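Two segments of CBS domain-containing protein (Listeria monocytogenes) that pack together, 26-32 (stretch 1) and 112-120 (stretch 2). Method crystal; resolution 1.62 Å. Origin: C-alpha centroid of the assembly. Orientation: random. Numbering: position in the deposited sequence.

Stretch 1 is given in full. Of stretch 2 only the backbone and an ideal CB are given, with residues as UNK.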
# COMPACT_ATOMS: atom_id res chain seq x y z
N GLU A 26 2.84 21.84 10.25
CA GLU A 26 2.63 20.45 10.62
C GLU A 26 2.75 19.52 9.41
O GLU A 26 3.25 18.41 9.53
CB GLU A 26 1.27 20.27 11.29
CG GLU A 26 1.27 19.13 12.29
CD GLU A 26 0.23 19.31 13.38
OE1 GLU A 26 -0.90 18.82 13.20
OE2 GLU A 26 0.55 19.94 14.41
N LEU A 27 2.25 19.95 8.25
CA LEU A 27 2.43 19.13 7.05
C LEU A 27 3.90 19.03 6.67
O LEU A 27 4.39 17.94 6.36
CB LEU A 27 1.62 19.71 5.88
CG LEU A 27 0.13 19.41 5.82
CD1 LEU A 27 -0.45 19.91 4.51
CD2 LEU A 27 -0.14 17.93 5.98
N ALA A 28 4.62 20.15 6.72
CA ALA A 28 6.03 20.13 6.34
C ALA A 28 6.85 19.29 7.31
O ALA A 28 7.68 18.48 6.88
CB ALA A 28 6.58 21.56 6.26
N ASP A 29 6.63 19.46 8.61
CA ASP A 29 7.40 18.69 9.58
C ASP A 29 7.09 17.19 9.52
O ASP A 29 7.91 16.39 9.97
CB ASP A 29 7.15 19.21 11.00
CG ASP A 29 7.77 20.58 11.25
OD1 ASP A 29 8.59 21.03 10.43
OD2 ASP A 29 7.42 21.20 12.28
N SER A 30 5.95 16.80 8.95
CA SER A 30 5.60 15.39 8.84
C SER A 30 6.27 14.68 7.67
O SER A 30 6.15 13.45 7.56
CB SER A 30 4.10 15.22 8.69
OG SER A 30 3.70 15.48 7.36
N MET A 31 6.93 15.42 6.77
CA MET A 31 7.55 14.77 5.62
C MET A 31 8.54 13.72 6.10
O MET A 31 9.33 13.96 7.01
CB MET A 31 8.26 15.79 4.74
CG MET A 31 8.86 15.17 3.49
SD MET A 31 9.86 16.34 2.53
CE MET A 31 11.33 16.42 3.54
N ILE A 32 8.47 12.54 5.49
CA ILE A 32 9.46 11.49 5.73
C ILE A 32 10.66 11.77 4.85
O ILE A 32 10.54 11.81 3.63
CB ILE A 32 8.87 10.10 5.45
CG1 ILE A 32 7.66 9.84 6.36
CG2 ILE A 32 9.93 9.03 5.64
CD1 ILE A 32 6.79 8.73 5.87
N UNK A 112 6.62 22.66 -2.51
CA UNK A 112 6.64 23.59 -1.40
C UNK A 112 5.44 23.27 -0.52
O UNK A 112 4.51 22.57 -0.94
CB UNK A 112 6.62 25.04 -1.88
N UNK A 113 5.47 23.80 0.70
CA UNK A 113 4.39 23.62 1.65
C UNK A 113 3.59 24.90 1.85
O UNK A 113 2.99 25.11 2.91
CB UNK A 113 4.95 23.14 2.99
N UNK A 114 3.55 25.76 0.83
CA UNK A 114 2.83 27.02 0.93
C UNK A 114 1.33 26.87 0.78
O UNK A 114 0.60 27.83 1.08
CB UNK A 114 3.35 28.00 -0.13
N UNK A 115 0.84 25.72 0.33
CA UNK A 115 -0.58 25.51 0.05
C UNK A 115 -1.02 24.21 0.71
O UNK A 115 -0.85 23.13 0.13
CB UNK A 115 -0.85 25.48 -1.46
N UNK A 116 -1.58 24.32 1.92
CA UNK A 116 -2.06 23.12 2.61
C UNK A 116 -3.15 22.41 1.82
O UNK A 116 -3.21 21.18 1.80
CB UNK A 116 -2.58 23.48 4.00
N UNK A 117 -4.03 23.18 1.16
CA UNK A 117 -5.20 22.55 0.55
C UNK A 117 -4.82 21.70 -0.66
O UNK A 117 -5.40 20.64 -0.88
CB UNK A 117 -6.22 23.62 0.14
N UNK A 118 -3.85 22.16 -1.47
CA UNK A 118 -3.47 21.34 -2.62
C UNK A 118 -2.86 20.02 -2.16
O UNK A 118 -3.07 18.99 -2.82
CB UNK A 118 -2.49 22.09 -3.52
N UNK A 119 -2.14 20.03 -1.04
CA UNK A 119 -1.54 18.80 -0.54
C UNK A 119 -2.63 17.85 -0.06
O UNK A 119 -2.65 16.67 -0.41
CB UNK A 119 -0.55 19.10 0.59
N UNK A 120 -3.58 18.37 0.72
CA UNK A 120 -4.69 17.54 1.18
C UNK A 120 -5.48 17.00 -0.00
O UNK A 120 -5.92 15.84 -0.01
CB UNK A 120 -5.61 18.33 2.11

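At position 112 the backbone is extended (phi/psi -167/164) and the ideal CB has nothing of stretch 1 within 5.5 Å, so the choice is left to local needs, and a short polar chain able to tie down the following turn would do well. The residue is Asp112, whose OD1 accepts from the backbone N of position 114 at 2.9 Å.

Position 113 is different. Its CA-to-CB bond points toward stretch 1, and the ideal CB lies 4.0 Å from Ala28 CB. The small alanine leaves room above the helix, with Leu27 CB to one side and Met31 CB farther along, within reach of a long chain; a flat or branched apolar chain would suit, an aromatic one especially. Phe113 takes the place with chi1 at -71° (m). One face of its ring lies against Ala28: the CA of Ala28 stands 3.5 Å from the ring centroid, only 10° off the normal, a CH-pi contact, and Ala28 CB is 3.6 Å from Phe113 CG. Obliquely placed, Met31 CB lies 4.3 Å from CZ of Phe113 and Leu27 O 3.6 Å from its CE2.

Position 114 is out of reach, and almost any polar residue would serve; it is Asn114.

Position 115 directs its CB away, and its phi/psi of -132/96 immediately precede a helix. Serine, threonine, aspartate or asparagine could cap a free amide of the first turn; Asn115 does so, its OD1 accepting from the backbone N of position 118 at 2.9 Å, a capping bond.

At position 116 the CB points sideways, 4.2 Å from Leu27 CD1, with Leu27 N farther off. A medium apolar chain could cover the leucine, but a polar one with an acceptor could reach toward that amide through a water. Asn116 (chi1 m) brings OD1 to 3.5 Å from Leu27 CD1. The same OD1 accepts from a water at 3.0 Å, and this water accepts from Leu27 N at 3.2 Å, forming a bridge between the stretches.

Stretch 1 offers nothing to positions 117 and 118, one CB pointing away and the other out of reach, so long polar chains fit; they are Glu117 and Arg118.

Position 119 turns toward stretch 1, its CB 4.0 Å from Leu27 CD1. Leucine, isoleucine, valine or methionine would suit this apolar neighbour. Ile119 packs its CG2 3.8 Å from Leu27 CD1.

Position 120 points sideways with no close neighbour in stretch 1, leaving the choice wide; it is Val120, whose N donates to Asn116 O at 3.0 Å within the helix.

Stretch 2 112-120: DFNNNERIV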
# COMPACT_ATOMS: atom_id res chain seq x y z
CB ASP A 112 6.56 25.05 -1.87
CG ASP A 112 5.29 25.34 -2.64
OD1 ASP A 112 4.25 25.59 -1.99
OD2 ASP A 112 5.32 25.29 -3.89
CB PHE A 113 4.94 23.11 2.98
CG PHE A 113 5.40 21.69 2.91
CD1 PHE A 113 6.72 21.39 2.61
CD2 PHE A 113 4.51 20.65 3.12
CE1 PHE A 113 7.14 20.07 2.53
CE2 PHE A 113 4.93 19.33 3.03
CZ PHE A 113 6.24 19.04 2.74
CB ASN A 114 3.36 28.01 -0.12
CG ASN A 114 4.81 28.36 0.09
OD1 ASN A 114 5.33 28.29 1.20
ND2 ASN A 114 5.49 28.75 -0.99
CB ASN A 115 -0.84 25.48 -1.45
CG ASN A 115 -2.31 25.63 -1.79
OD1 ASN A 115 -3.16 24.97 -1.20
ND2 ASN A 115 -2.61 26.52 -2.73
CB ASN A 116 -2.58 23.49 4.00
CG ASN A 116 -1.47 23.82 4.99
OD1 ASN A 116 -0.33 23.36 4.83
ND2 ASN A 116 -1.79 24.61 6.00
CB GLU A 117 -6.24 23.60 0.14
CG GLU A 117 -7.56 22.95 -0.31
CD GLU A 117 -8.46 23.89 -1.10
OE1 GLU A 117 -8.35 25.12 -0.90
OE2 GLU A 117 -9.27 23.39 -1.91
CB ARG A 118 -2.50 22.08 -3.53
CG ARG A 118 -2.37 21.40 -4.89
CD ARG A 118 -0.98 21.58 -5.48
NE ARG A 118 -0.69 20.59 -6.51
CZ ARG A 118 0.49 19.99 -6.65
NH1 ARG A 118 1.47 20.27 -5.80
NH2 ARG A 118 0.68 19.10 -7.61
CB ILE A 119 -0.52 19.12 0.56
CG1 ILE A 119 0.74 19.74 -0.06
CG2 ILE A 119 -0.15 17.85 1.35
CD1 ILE A 119 1.72 20.30 0.95
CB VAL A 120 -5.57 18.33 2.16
CG1 VAL A 120 -6.78 17.51 2.56
CG2 VAL A 120 -4.76 18.73 3.38
O HOH W 1 0.77 22.70 7.56
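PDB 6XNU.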